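Local coordinates for protein kojibiose phosphorylase (PDB 6W0P) that is a carbohydrate-active enzyme of glycosyl hydrolase family 65, with an N-terminal beta domain, a helical catalytic domain and a C-terminal beta domain, at residues E10-I16 with Q311-Y316; D301-S307 with N699-F705; S629-S633 with M674-F680; T649-L653 with I664-I669. All blocks are in the same frame, centred on the assembly; numbering follows the deposited sequence.

How the interactions relate
Interactions 1 and 2 join beta sheets to the helical core; interactions 3 and 4 lie within that core. The first two have centres about 12 Å apart and meet through helix 308-324. Arg315 NH2 makes a salt bridge to Asp301 OD2 (2.8 Å), and Gln311 OE1 probably bonds Ile304 N (2.9 Å). Interaction 4 meets interaction 1 where Arg650 NH1 faces Gln312 OE1 at 3.1 Å. Interactions 3 and 4 use the two ends of helix 666-680, about 17 Å apart between centres. Interaction 2 packs on this helix too, with Phe705 CG 3.7 Å from Val677 CG2. Along the chain, interaction 4 is nested within interaction 3, and both within interaction 2.

Interaction 1 (E10-I16 with Q311-Y316); sequences ETEPYRI and QQGIRY
Tyr14 and Arg315 lie face against face, with the ring and guanidinium planes 19° apart. Tyr14 CE1 stands over the centre of the guanidinium, 3.5 Å from Arg315 CZ. On its opposite face, near the rim, is Gln311 NE2, which bonds Ile302 O, while Gln311 OE1 bonds Ile304 N. A bend at chi3 of Arg315 (-85°) turns the group flat to the tyrosine. Arg315 NH1 donates to Pro13 O at 2.9 Å. The oxygen is in the guanidinium plane, but the donor sits above the carbonyl plane. The extended chain of Gln312 carries its amide between the two limbs of the 10-16 turn. Gln312 NE2 donates to Glu10 O and to Arg15 O, both at 2.9 Å. Each oxygen lies in the amide plane and is met on a lone pair, so the amide is fixed in rotation. A water lies 2.7 Å from Gln312 OE1 and also meets Thr11 OG1; Arg650 donates to the same amide oxygen. Ile16 CG1 approaches the Tyr316 ring obliquely, 3.6 Å from Tyr316 CD1. Arg315 also forms a salt bridge with Asp301. The contact joins edge strand 10-11 and its neighbour 15-19, which pairs with strand 109-118 through Ile16 and Leu117, to helix 308-324.

Interaction 2 (D301-S307 with N699-F705); sequences DILIDGS and NWNYYQF
Ile304 presses its branched side chain onto the indole of Trp700. Its CG2 stands over the five-membered ring, 3.3 Å from the centroid and 7° off the normal, a CH-pi contact. Ile304 CD1 reaches along to Trp700 CZ2 at 3.5 Å. Ser307 CB approaches the same ring obliquely. On the other side of the sheet Tyr702 leans across to Asp305. Its CG lies between the backbone N and the carbonyl carbon (chi1 72°), which folds the ring over the neighbouring strand. Asp305 CB sits over the ring centre, 3.5 Å from the centroid, and Leu303 CB meets the ring edge. Leu303 and Gln704 run side by side, with Leu303 CD1 3.5 Å from Gln704 NE2. Gly306, at positive phi, lets the chain turn close against Trp700 and Asn701. Strands 303-305 and 702-705 are antiparallel. Leu303 and Gln704 form a hydrogen-bonded pair: Leu303 N to Gln704 O and Gln704 N to Leu303 O, both 2.8 Å. Asn701 ND2 donates to Asp305 OD2 at 3.0 Å, from above the carboxylate plane. The contact is mainly apolar where Ile304 meets Trp700, with the indole NH bonded to Asp310; around Asp305 and Gln704 polar groups mix with aliphatic and aromatic carbon.

Interaction 3 (S629-S633 with M674-F680); sequences SIIAS and MNIVYGF
Helices 629-633 and 674-680 run nearly parallel, their axes 8.1 Å apart and crossing at -21°, and they come closest where Ile630 CA lies 4.0 Å from Gly679 CA. Helix 674-680 carries a wider pi-type turn over residues 675-680. With no side chain at Gly679, the two backbones can approach this far. Ile630 is the knob. It sits in a hole formed by Met674, Asn675, Tyr678 and Gly679. Its CG1 lies over the glycine, 3.7 Å from Gly679 CA. Its CD1 extends toward the start of 674-680, meeting Met674 O and CB. Ile630 CD1 also lies 4.1 Å from Tyr678 CB. The other branch, CG2, faces the Tyr678 carbonyl. Ser633 CB closes the far end, 3.7 Å from Gly679 O. At the near end Asn675 ND2 donates to Ser629 OG at 2.8 Å. The bond is nearly straight (168°), and the hydroxyl lies in the amide plane of Asn675. Ser629 OG is set anti to its own backbone N (chi1 180°), which directs it across the interface. One water lies 3.0 Å from Ile630 O and 2.7 Å from Tyr678 O and probably bridges them. This is a buried interface of aliphatic carbon with a few polar atoms. The serine hydroxyl accepts from Asn675 and is also bonded to Ala641 O of helix 638-645. The water probably links carbonyls that cannot bond each other.

Interaction 4 (T649-L653 with I664-I669); sequences TRLDL and IHMTSI
The His665 ring has Leu651 CD2 over one face and the Asp652 carboxylate at its edge. The methyl is 3.8 Å from the ring centroid, a CH-pi contact offset toward the rim. The leucine and histidine side chains cross at about a right angle. Carboxylate and ring are nearly coplanar, with planes 22° apart. His665 ND1 donates to Asp652 OD1 at 2.6 Å. The bond uses the syn lone pair of the oxygen, and that oxygen lies in the ring plane. The second carboxylate oxygen is held too: His665 N donates to Asp652 OD2 at 3.0 Å, on the syn side but 28° out of the carboxylate plane. One residue therefore grips both oxygens. With CG beside its own backbone N, the His665 ring swings to the carboxylate, and chi2 (73°) turns its ND1 edge to it. Aliphatic groups surround the carboxylate. Ile669 CD1 comes to 3.7 Å from Asp652 OD2, and Ile664 CB to 3.8 Å from the same oxygen. Separately, Leu651 CB rests 3.6 Å from Ser668 OG. Thr660 adds a hydroxyl bond to Asp652 OD1. His665 is the N-cap residue of helix 666-680, and the contact ties the loop of residues 649-653 to this helix start. The buried carboxylate takes three bonds and sits by a helix N-terminus, which would probably favour its negative charge.

Interaction 1 (E10-I16 with Q311-Y316)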
# COMPACT_ATOMS: atom_id res chain seq x y z
N GLU A 10 -25.17 33.36 -12.54
CA GLU A 10 -25.23 34.84 -12.66
C GLU A 10 -24.24 35.47 -11.67
O GLU A 10 -24.01 34.92 -10.56
CB GLU A 10 -26.64 35.36 -12.42
CG GLU A 10 -27.67 34.84 -13.41
CD GLU A 10 -27.22 34.78 -14.86
OE1 GLU A 10 -27.42 33.73 -15.50
OE2 GLU A 10 -26.66 35.78 -15.35
N THR A 11 -23.70 36.61 -12.08
CA THR A 11 -22.76 37.46 -11.33
C THR A 11 -23.53 38.58 -10.64
O THR A 11 -23.98 39.49 -11.34
CB THR A 11 -21.70 38.04 -12.26
OG1 THR A 11 -21.02 36.92 -12.81
CG2 THR A 11 -20.72 38.93 -11.53
N GLU A 12 -23.67 38.49 -9.32
CA GLU A 12 -24.24 39.53 -8.43
C GLU A 12 -23.37 39.63 -7.19
O GLU A 12 -22.87 38.62 -6.70
CB GLU A 12 -25.64 39.18 -7.94
CG GLU A 12 -26.70 39.10 -9.01
CD GLU A 12 -28.08 38.98 -8.39
OE1 GLU A 12 -28.24 39.41 -7.20
OE2 GLU A 12 -28.99 38.46 -9.08
N PRO A 13 -23.23 40.82 -6.58
CA PRO A 13 -22.30 41.00 -5.47
C PRO A 13 -22.78 40.33 -4.17
O PRO A 13 -21.89 40.00 -3.41
CB PRO A 13 -22.15 42.52 -5.30
CG PRO A 13 -23.35 43.13 -6.02
CD PRO A 13 -23.91 42.07 -6.95
N TYR A 14 -24.09 40.13 -3.96
CA TYR A 14 -24.63 39.65 -2.65
C TYR A 14 -25.43 38.34 -2.78
O TYR A 14 -25.99 37.91 -1.77
CB TYR A 14 -25.49 40.73 -1.97
CG TYR A 14 -24.77 42.01 -1.63
CD1 TYR A 14 -23.92 42.10 -0.53
CD2 TYR A 14 -24.93 43.15 -2.41
CE1 TYR A 14 -23.26 43.28 -0.21
CE2 TYR A 14 -24.30 44.34 -2.09
CZ TYR A 14 -23.45 44.39 -1.00
OH TYR A 14 -22.81 45.57 -0.72
N ARG A 15 -25.49 37.74 -3.96
CA ARG A 15 -26.26 36.49 -4.19
C ARG A 15 -25.58 35.62 -5.25
O ARG A 15 -24.90 36.16 -6.14
CB ARG A 15 -27.69 36.81 -4.62
CG ARG A 15 -28.35 37.92 -3.82
CD ARG A 15 -29.85 37.92 -4.05
NE ARG A 15 -30.17 38.25 -5.42
CZ ARG A 15 -31.38 38.15 -5.98
NH1 ARG A 15 -32.42 37.74 -5.28
NH2 ARG A 15 -31.53 38.51 -7.25
N ILE A 16 -25.75 34.31 -5.15
CA ILE A 16 -25.47 33.34 -6.23
C ILE A 16 -26.83 33.04 -6.84
O ILE A 16 -27.79 32.72 -6.05
CB ILE A 16 -24.75 32.09 -5.70
CG1 ILE A 16 -23.60 32.41 -4.75
CG2 ILE A 16 -24.28 31.22 -6.85
CD1 ILE A 16 -22.54 33.35 -5.33
N GLN A 311 -15.76 40.24 -6.92
CA GLN A 311 -16.56 40.77 -5.79
C GLN A 311 -17.52 39.65 -5.34
O GLN A 311 -17.63 39.42 -4.13
CB GLN A 311 -17.30 42.06 -6.15
CG GLN A 311 -18.23 42.52 -5.04
CD GLN A 311 -17.49 42.93 -3.79
OE1 GLN A 311 -17.20 44.11 -3.61
NE2 GLN A 311 -17.17 41.98 -2.92
N GLN A 312 -18.20 39.00 -6.29
CA GLN A 312 -19.12 37.87 -5.97
C GLN A 312 -18.30 36.76 -5.33
O GLN A 312 -18.72 36.25 -4.29
CB GLN A 312 -19.85 37.34 -7.20
CG GLN A 312 -20.76 36.15 -6.89
CD GLN A 312 -21.49 35.71 -8.14
OE1 GLN A 312 -20.87 35.53 -9.19
NE2 GLN A 312 -22.82 35.58 -8.05
N GLY A 313 -17.19 36.37 -5.95
CA GLY A 313 -16.35 35.25 -5.47
C GLY A 313 -15.92 35.47 -4.04
O GLY A 313 -16.23 34.59 -3.16
N ILE A 314 -15.24 36.58 -3.75
CA ILE A 314 -14.69 36.78 -2.38
C ILE A 314 -15.84 36.75 -1.36
O ILE A 314 -15.64 36.21 -0.25
CB ILE A 314 -13.85 38.06 -2.24
CG1 ILE A 314 -13.08 38.02 -0.92
CG2 ILE A 314 -14.67 39.34 -2.37
CD1 ILE A 314 -12.30 36.76 -0.71
N ARG A 315 -16.99 37.32 -1.67
CA ARG A 315 -18.09 37.39 -0.69
C ARG A 315 -18.69 35.98 -0.55
O ARG A 315 -19.00 35.57 0.58
CB ARG A 315 -19.09 38.48 -1.07
CG ARG A 315 -19.96 38.86 0.12
CD ARG A 315 -20.84 40.04 -0.19
NE ARG A 315 -20.14 41.29 0.02
CZ ARG A 315 -20.00 42.27 -0.87
NH1 ARG A 315 -20.46 42.14 -2.11
NH2 ARG A 315 -19.36 43.37 -0.50
N TYR A 316 -18.72 35.22 -1.64
CA TYR A 316 -19.13 33.81 -1.56
C TYR A 316 -18.19 33.08 -0.60
O TYR A 316 -18.68 32.32 0.28
CB TYR A 316 -19.20 33.17 -2.96
CG TYR A 316 -19.55 31.71 -2.90
CD1 TYR A 316 -20.84 31.28 -2.66
CD2 TYR A 316 -18.56 30.75 -3.02
CE1 TYR A 316 -21.15 29.93 -2.56
CE2 TYR A 316 -18.85 29.40 -2.95
CZ TYR A 316 -20.15 28.99 -2.71
OH TYR A 316 -20.40 27.65 -2.61
O HOH W 1 -20.98 34.16 -11.46
O HOH W 2 -20.31 44.87 -2.96

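Interaction 2 (D301-S307 with N699-F705)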
# COMPACT_ATOMS: atom_id res chain seq x y z
N ASP A 301 -15.99 41.83 5.82
CA ASP A 301 -16.40 41.96 4.39
C ASP A 301 -15.22 42.52 3.59
O ASP A 301 -14.48 43.33 4.14
CB ASP A 301 -17.64 42.83 4.18
CG ASP A 301 -18.23 42.65 2.79
OD1 ASP A 301 -18.30 41.50 2.32
OD2 ASP A 301 -18.61 43.68 2.18
N ILE A 302 -15.02 42.03 2.37
CA ILE A 302 -14.00 42.55 1.43
C ILE A 302 -14.72 43.17 0.23
O ILE A 302 -15.59 42.50 -0.33
CB ILE A 302 -13.03 41.44 1.01
CG1 ILE A 302 -12.23 40.94 2.20
CG2 ILE A 302 -12.15 41.90 -0.14
CD1 ILE A 302 -11.22 39.93 1.80
N LEU A 303 -14.38 44.41 -0.12
CA LEU A 303 -14.93 45.09 -1.31
C LEU A 303 -13.91 44.97 -2.42
O LEU A 303 -12.72 45.16 -2.15
CB LEU A 303 -15.21 46.57 -1.02
CG LEU A 303 -16.26 46.89 0.04
CD1 LEU A 303 -16.43 48.41 0.15
CD2 LEU A 303 -17.58 46.27 -0.33
N ILE A 304 -14.37 44.68 -3.63
CA ILE A 304 -13.53 44.66 -4.85
C ILE A 304 -14.25 45.48 -5.91
O ILE A 304 -15.42 45.13 -6.23
CB ILE A 304 -13.25 43.21 -5.30
CG1 ILE A 304 -12.41 42.48 -4.24
CG2 ILE A 304 -12.58 43.22 -6.67
CD1 ILE A 304 -12.08 41.04 -4.56
N ASP A 305 -13.57 46.51 -6.42
CA ASP A 305 -14.10 47.39 -7.49
C ASP A 305 -13.33 47.08 -8.77
O ASP A 305 -12.10 47.01 -8.71
CB ASP A 305 -14.01 48.87 -7.10
CG ASP A 305 -14.66 49.79 -8.11
OD1 ASP A 305 -15.89 49.75 -8.24
OD2 ASP A 305 -13.93 50.50 -8.80
N GLY A 306 -14.04 46.91 -9.88
CA GLY A 306 -13.43 46.67 -11.20
C GLY A 306 -13.54 45.22 -11.63
O GLY A 306 -13.12 44.93 -12.76
N SER A 307 -14.11 44.34 -10.78
CA SER A 307 -14.33 42.90 -11.09
C SER A 307 -15.55 42.38 -10.32
O SER A 307 -15.38 41.97 -9.18
CB SER A 307 -13.12 42.07 -10.81
OG SER A 307 -13.43 40.70 -10.99
N ASN A 699 -6.26 43.87 -12.05
CA ASN A 699 -7.69 43.76 -12.45
C ASN A 699 -8.61 44.62 -11.57
O ASN A 699 -9.81 44.69 -11.90
CB ASN A 699 -8.15 42.30 -12.37
CG ASN A 699 -7.33 41.41 -13.28
OD1 ASN A 699 -7.13 41.74 -14.45
ND2 ASN A 699 -6.85 40.30 -12.75
N TRP A 700 -8.14 45.18 -10.45
CA TRP A 700 -9.04 45.90 -9.50
C TRP A 700 -8.64 47.38 -9.41
O TRP A 700 -7.46 47.67 -9.13
CB TRP A 700 -9.02 45.27 -8.10
CG TRP A 700 -9.30 43.80 -8.01
CD1 TRP A 700 -10.00 43.03 -8.88
CD2 TRP A 700 -8.92 42.93 -6.92
NE1 TRP A 700 -10.03 41.74 -8.45
CE2 TRP A 700 -9.39 41.64 -7.25
CE3 TRP A 700 -8.23 43.11 -5.73
CZ2 TRP A 700 -9.20 40.54 -6.41
CZ3 TRP A 700 -8.03 42.02 -4.91
CH2 TRP A 700 -8.50 40.74 -5.25
N ASN A 701 -9.64 48.26 -9.50
CA ASN A 701 -9.51 49.73 -9.24
C ASN A 701 -9.15 49.92 -7.76
O ASN A 701 -8.19 50.61 -7.49
CB ASN A 701 -10.79 50.48 -9.57
CG ASN A 701 -11.13 50.37 -11.04
OD1 ASN A 701 -10.22 50.37 -11.88
ND2 ASN A 701 -12.42 50.24 -11.35
N TYR A 702 -9.87 49.27 -6.86
CA TYR A 702 -9.53 49.24 -5.42
C TYR A 702 -10.00 47.92 -4.84
O TYR A 702 -10.83 47.23 -5.45
CB TYR A 702 -10.10 50.48 -4.72
CG TYR A 702 -11.59 50.57 -4.50
CD1 TYR A 702 -12.23 49.81 -3.53
CD2 TYR A 702 -12.37 51.50 -5.20
CE1 TYR A 702 -13.60 49.91 -3.30
CE2 TYR A 702 -13.74 51.63 -4.97
CZ TYR A 702 -14.34 50.83 -4.01
OH TYR A 702 -15.67 50.96 -3.75
N TYR A 703 -9.45 47.57 -3.68
CA TYR A 703 -9.99 46.53 -2.79
C TYR A 703 -9.98 47.08 -1.37
O TYR A 703 -9.18 48.01 -1.06
CB TYR A 703 -9.21 45.22 -2.89
CG TYR A 703 -7.75 45.33 -2.56
CD1 TYR A 703 -6.81 45.67 -3.51
CD2 TYR A 703 -7.30 45.08 -1.27
CE1 TYR A 703 -5.46 45.79 -3.19
CE2 TYR A 703 -5.96 45.17 -0.94
CZ TYR A 703 -5.04 45.53 -1.90
OH TYR A 703 -3.72 45.62 -1.56
N GLN A 704 -10.82 46.50 -0.52
CA GLN A 704 -10.93 46.90 0.90
C GLN A 704 -11.17 45.64 1.70
O GLN A 704 -12.06 44.86 1.29
CB GLN A 704 -12.04 47.94 1.07
CG GLN A 704 -12.25 48.42 2.50
CD GLN A 704 -13.35 49.46 2.54
OE1 GLN A 704 -13.16 50.62 2.18
NE2 GLN A 704 -14.53 49.04 2.96
N PHE A 705 -10.41 45.46 2.78
CA PHE A 705 -10.57 44.34 3.74
C PHE A 705 -10.69 44.91 5.15
O PHE A 705 -10.32 46.08 5.36
CB PHE A 705 -9.44 43.33 3.62
CG PHE A 705 -8.05 43.82 3.94
CD1 PHE A 705 -7.55 43.76 5.23
CD2 PHE A 705 -7.20 44.23 2.93
CE1 PHE A 705 -6.26 44.19 5.52
CE2 PHE A 705 -5.91 44.66 3.21
CZ PHE A 705 -5.45 44.63 4.50
O HOH W 3 -14.98 45.94 3.37

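Interaction 3 (S629-S633 with M674-F680)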
# COMPACT_ATOMS: atom_id res chain seq x y z
N SER A 629 1.77 33.29 -4.54
CA SER A 629 1.28 34.67 -4.79
C SER A 629 1.74 35.57 -3.64
O SER A 629 2.24 36.67 -3.91
CB SER A 629 -0.21 34.79 -4.95
OG SER A 629 -0.54 36.17 -5.18
N ILE A 630 1.60 35.09 -2.40
CA ILE A 630 1.88 35.90 -1.18
C ILE A 630 3.37 36.19 -1.14
O ILE A 630 3.72 37.34 -0.90
CB ILE A 630 1.39 35.23 0.11
CG1 ILE A 630 -0.15 35.27 0.16
CG2 ILE A 630 2.03 35.89 1.32
CD1 ILE A 630 -0.77 34.13 0.90
N ILE A 631 4.19 35.17 -1.36
CA ILE A 631 5.67 35.32 -1.33
C ILE A 631 6.08 36.22 -2.51
O ILE A 631 6.90 37.09 -2.28
CB ILE A 631 6.39 33.97 -1.30
CG1 ILE A 631 6.14 33.25 0.02
CG2 ILE A 631 7.88 34.12 -1.58
CD1 ILE A 631 6.59 31.78 0.03
N ALA A 632 5.53 36.01 -3.70
CA ALA A 632 5.82 36.84 -4.89
C ALA A 632 5.56 38.31 -4.56
O ALA A 632 6.45 39.12 -4.81
CB ALA A 632 5.00 36.43 -6.09
N SER A 633 4.40 38.63 -3.98
CA SER A 633 4.05 40.02 -3.57
C SER A 633 5.15 40.57 -2.64
O SER A 633 5.65 41.66 -2.89
CB SER A 633 2.70 40.09 -2.90
OG SER A 633 1.65 40.15 -3.85
N MET A 674 -6.68 34.81 2.37
CA MET A 674 -5.23 34.87 2.69
C MET A 674 -4.49 35.61 1.57
O MET A 674 -3.67 36.50 1.90
CB MET A 674 -4.65 33.47 2.80
CG MET A 674 -5.35 32.65 3.83
SD MET A 674 -4.43 32.79 5.32
CE MET A 674 -3.09 31.65 5.00
N ASN A 675 -4.73 35.20 0.32
CA ASN A 675 -4.11 35.80 -0.88
C ASN A 675 -4.38 37.32 -0.88
O ASN A 675 -3.46 38.08 -1.27
CB ASN A 675 -4.54 35.16 -2.19
CG ASN A 675 -3.46 35.21 -3.25
OD1 ASN A 675 -3.35 34.28 -4.06
ND2 ASN A 675 -2.67 36.28 -3.29
N ILE A 676 -5.57 37.75 -0.44
CA ILE A 676 -5.94 39.20 -0.46
C ILE A 676 -5.22 39.92 0.70
O ILE A 676 -4.54 40.93 0.40
CB ILE A 676 -7.47 39.39 -0.46
CG1 ILE A 676 -8.07 38.97 -1.81
CG2 ILE A 676 -7.81 40.83 -0.09
CD1 ILE A 676 -9.61 38.97 -1.88
N VAL A 677 -5.28 39.39 1.93
CA VAL A 677 -4.85 40.13 3.15
C VAL A 677 -3.35 39.93 3.44
O VAL A 677 -2.66 40.94 3.70
CB VAL A 677 -5.74 39.80 4.36
CG1 VAL A 677 -5.23 40.44 5.63
CG2 VAL A 677 -7.17 40.22 4.13
N TYR A 678 -2.83 38.71 3.40
CA TYR A 678 -1.37 38.45 3.52
C TYR A 678 -0.64 38.84 2.23
O TYR A 678 0.51 39.28 2.31
CB TYR A 678 -1.08 36.99 3.87
CG TYR A 678 -1.39 36.62 5.29
CD1 TYR A 678 -0.72 37.21 6.35
CD2 TYR A 678 -2.35 35.67 5.60
CE1 TYR A 678 -0.99 36.88 7.67
CE2 TYR A 678 -2.63 35.32 6.91
CZ TYR A 678 -1.97 35.95 7.95
OH TYR A 678 -2.22 35.56 9.23
N GLY A 679 -1.30 38.66 1.09
CA GLY A 679 -0.71 38.86 -0.24
C GLY A 679 -0.72 40.32 -0.63
O GLY A 679 0.26 41.02 -0.33
N PHE A 680 -1.77 40.76 -1.31
CA PHE A 680 -1.89 42.15 -1.80
C PHE A 680 -1.77 43.10 -0.61
O PHE A 680 -1.06 44.08 -0.77
CB PHE A 680 -3.15 42.34 -2.62
CG PHE A 680 -3.17 41.52 -3.89
CD1 PHE A 680 -2.22 41.72 -4.88
CD2 PHE A 680 -4.12 40.55 -4.10
CE1 PHE A 680 -2.22 40.96 -6.04
CE2 PHE A 680 -4.13 39.80 -5.26
CZ PHE A 680 -3.18 39.99 -6.21
O HOH W 4 2.78 39.58 0.89

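Interaction 4 (T649-L653 with I664-I669)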
# COMPACT_ATOMS: atom_id res chain seq x y z
N THR A 649 -10.94 33.36 -6.23
CA THR A 649 -12.30 33.56 -5.67
C THR A 649 -13.34 32.70 -6.39
O THR A 649 -14.50 32.68 -5.88
CB THR A 649 -12.75 35.02 -5.70
OG1 THR A 649 -13.09 35.39 -7.04
CG2 THR A 649 -11.71 35.97 -5.15
N ARG A 650 -12.96 32.01 -7.49
CA ARG A 650 -13.90 31.35 -8.44
C ARG A 650 -13.71 29.83 -8.50
O ARG A 650 -14.40 29.19 -9.31
CB ARG A 650 -13.71 31.92 -9.86
CG ARG A 650 -13.84 33.44 -9.96
CD ARG A 650 -15.19 33.94 -9.49
NE ARG A 650 -16.27 33.32 -10.25
CZ ARG A 650 -17.53 33.73 -10.24
NH1 ARG A 650 -17.87 34.79 -9.52
NH2 ARG A 650 -18.43 33.07 -10.96
N LEU A 651 -12.81 29.24 -7.72
CA LEU A 651 -12.46 27.82 -7.96
C LEU A 651 -13.72 26.96 -7.90
O LEU A 651 -13.89 26.13 -8.82
CB LEU A 651 -11.40 27.35 -6.95
CG LEU A 651 -10.80 25.98 -7.29
CD1 LEU A 651 -9.30 25.98 -7.06
CD2 LEU A 651 -11.44 24.87 -6.46
N ASP A 652 -14.58 27.14 -6.89
CA ASP A 652 -15.86 26.37 -6.77
C ASP A 652 -16.96 26.95 -7.69
O ASP A 652 -17.61 26.16 -8.42
CB ASP A 652 -16.30 26.28 -5.31
CG ASP A 652 -15.37 25.35 -4.55
OD1 ASP A 652 -15.18 24.20 -5.02
OD2 ASP A 652 -14.81 25.79 -3.55
N LEU A 653 -17.20 28.27 -7.69
CA LEU A 653 -18.34 28.82 -8.48
C LEU A 653 -18.23 28.38 -9.95
O LEU A 653 -19.27 28.04 -10.55
CB LEU A 653 -18.38 30.34 -8.36
CG LEU A 653 -18.76 30.88 -6.99
CD1 LEU A 653 -18.59 32.36 -6.97
CD2 LEU A 653 -20.19 30.53 -6.62
N ILE A 664 -17.49 21.78 -1.88
CA ILE A 664 -16.67 23.01 -2.00
C ILE A 664 -15.28 22.66 -1.45
O ILE A 664 -15.19 21.67 -0.65
CB ILE A 664 -17.34 24.19 -1.27
CG1 ILE A 664 -17.41 23.98 0.24
CG2 ILE A 664 -18.71 24.48 -1.86
CD1 ILE A 664 -18.08 25.13 0.96
N HIS A 665 -14.27 23.41 -1.85
CA HIS A 665 -12.86 23.26 -1.42
C HIS A 665 -12.53 24.30 -0.33
O HIS A 665 -12.23 25.47 -0.66
CB HIS A 665 -11.93 23.40 -2.62
CG HIS A 665 -12.16 22.43 -3.71
ND1 HIS A 665 -13.24 22.52 -4.54
CD2 HIS A 665 -11.42 21.40 -4.16
CE1 HIS A 665 -13.16 21.58 -5.45
NE2 HIS A 665 -12.07 20.87 -5.23
N MET A 666 -12.56 23.85 0.91
CA MET A 666 -12.55 24.73 2.10
C MET A 666 -11.20 25.49 2.14
O MET A 666 -11.21 26.70 2.32
CB MET A 666 -12.76 23.87 3.34
CG MET A 666 -13.60 24.50 4.41
SD MET A 666 -15.13 25.22 3.79
CE MET A 666 -14.80 26.93 4.23
N THR A 667 -10.08 24.80 1.96
CA THR A 667 -8.73 25.42 2.02
C THR A 667 -8.59 26.45 0.89
O THR A 667 -8.05 27.52 1.13
CB THR A 667 -7.60 24.39 1.94
OG1 THR A 667 -7.66 23.68 3.16
CG2 THR A 667 -6.23 25.04 1.83
N SER A 668 -9.07 26.12 -0.30
CA SER A 668 -9.06 27.02 -1.47
C SER A 668 -9.87 28.28 -1.14
O SER A 668 -9.43 29.40 -1.48
CB SER A 668 -9.57 26.34 -2.70
OG SER A 668 -9.93 27.33 -3.64
N ILE A 669 -10.99 28.10 -0.44
CA ILE A 669 -11.88 29.21 -0.01
C ILE A 669 -11.12 30.09 0.98
O ILE A 669 -11.14 31.32 0.77
CB ILE A 669 -13.21 28.63 0.53
CG1 ILE A 669 -14.05 28.12 -0.64
CG2 ILE A 669 -13.99 29.64 1.36
CD1 ILE A 669 -15.26 27.36 -0.24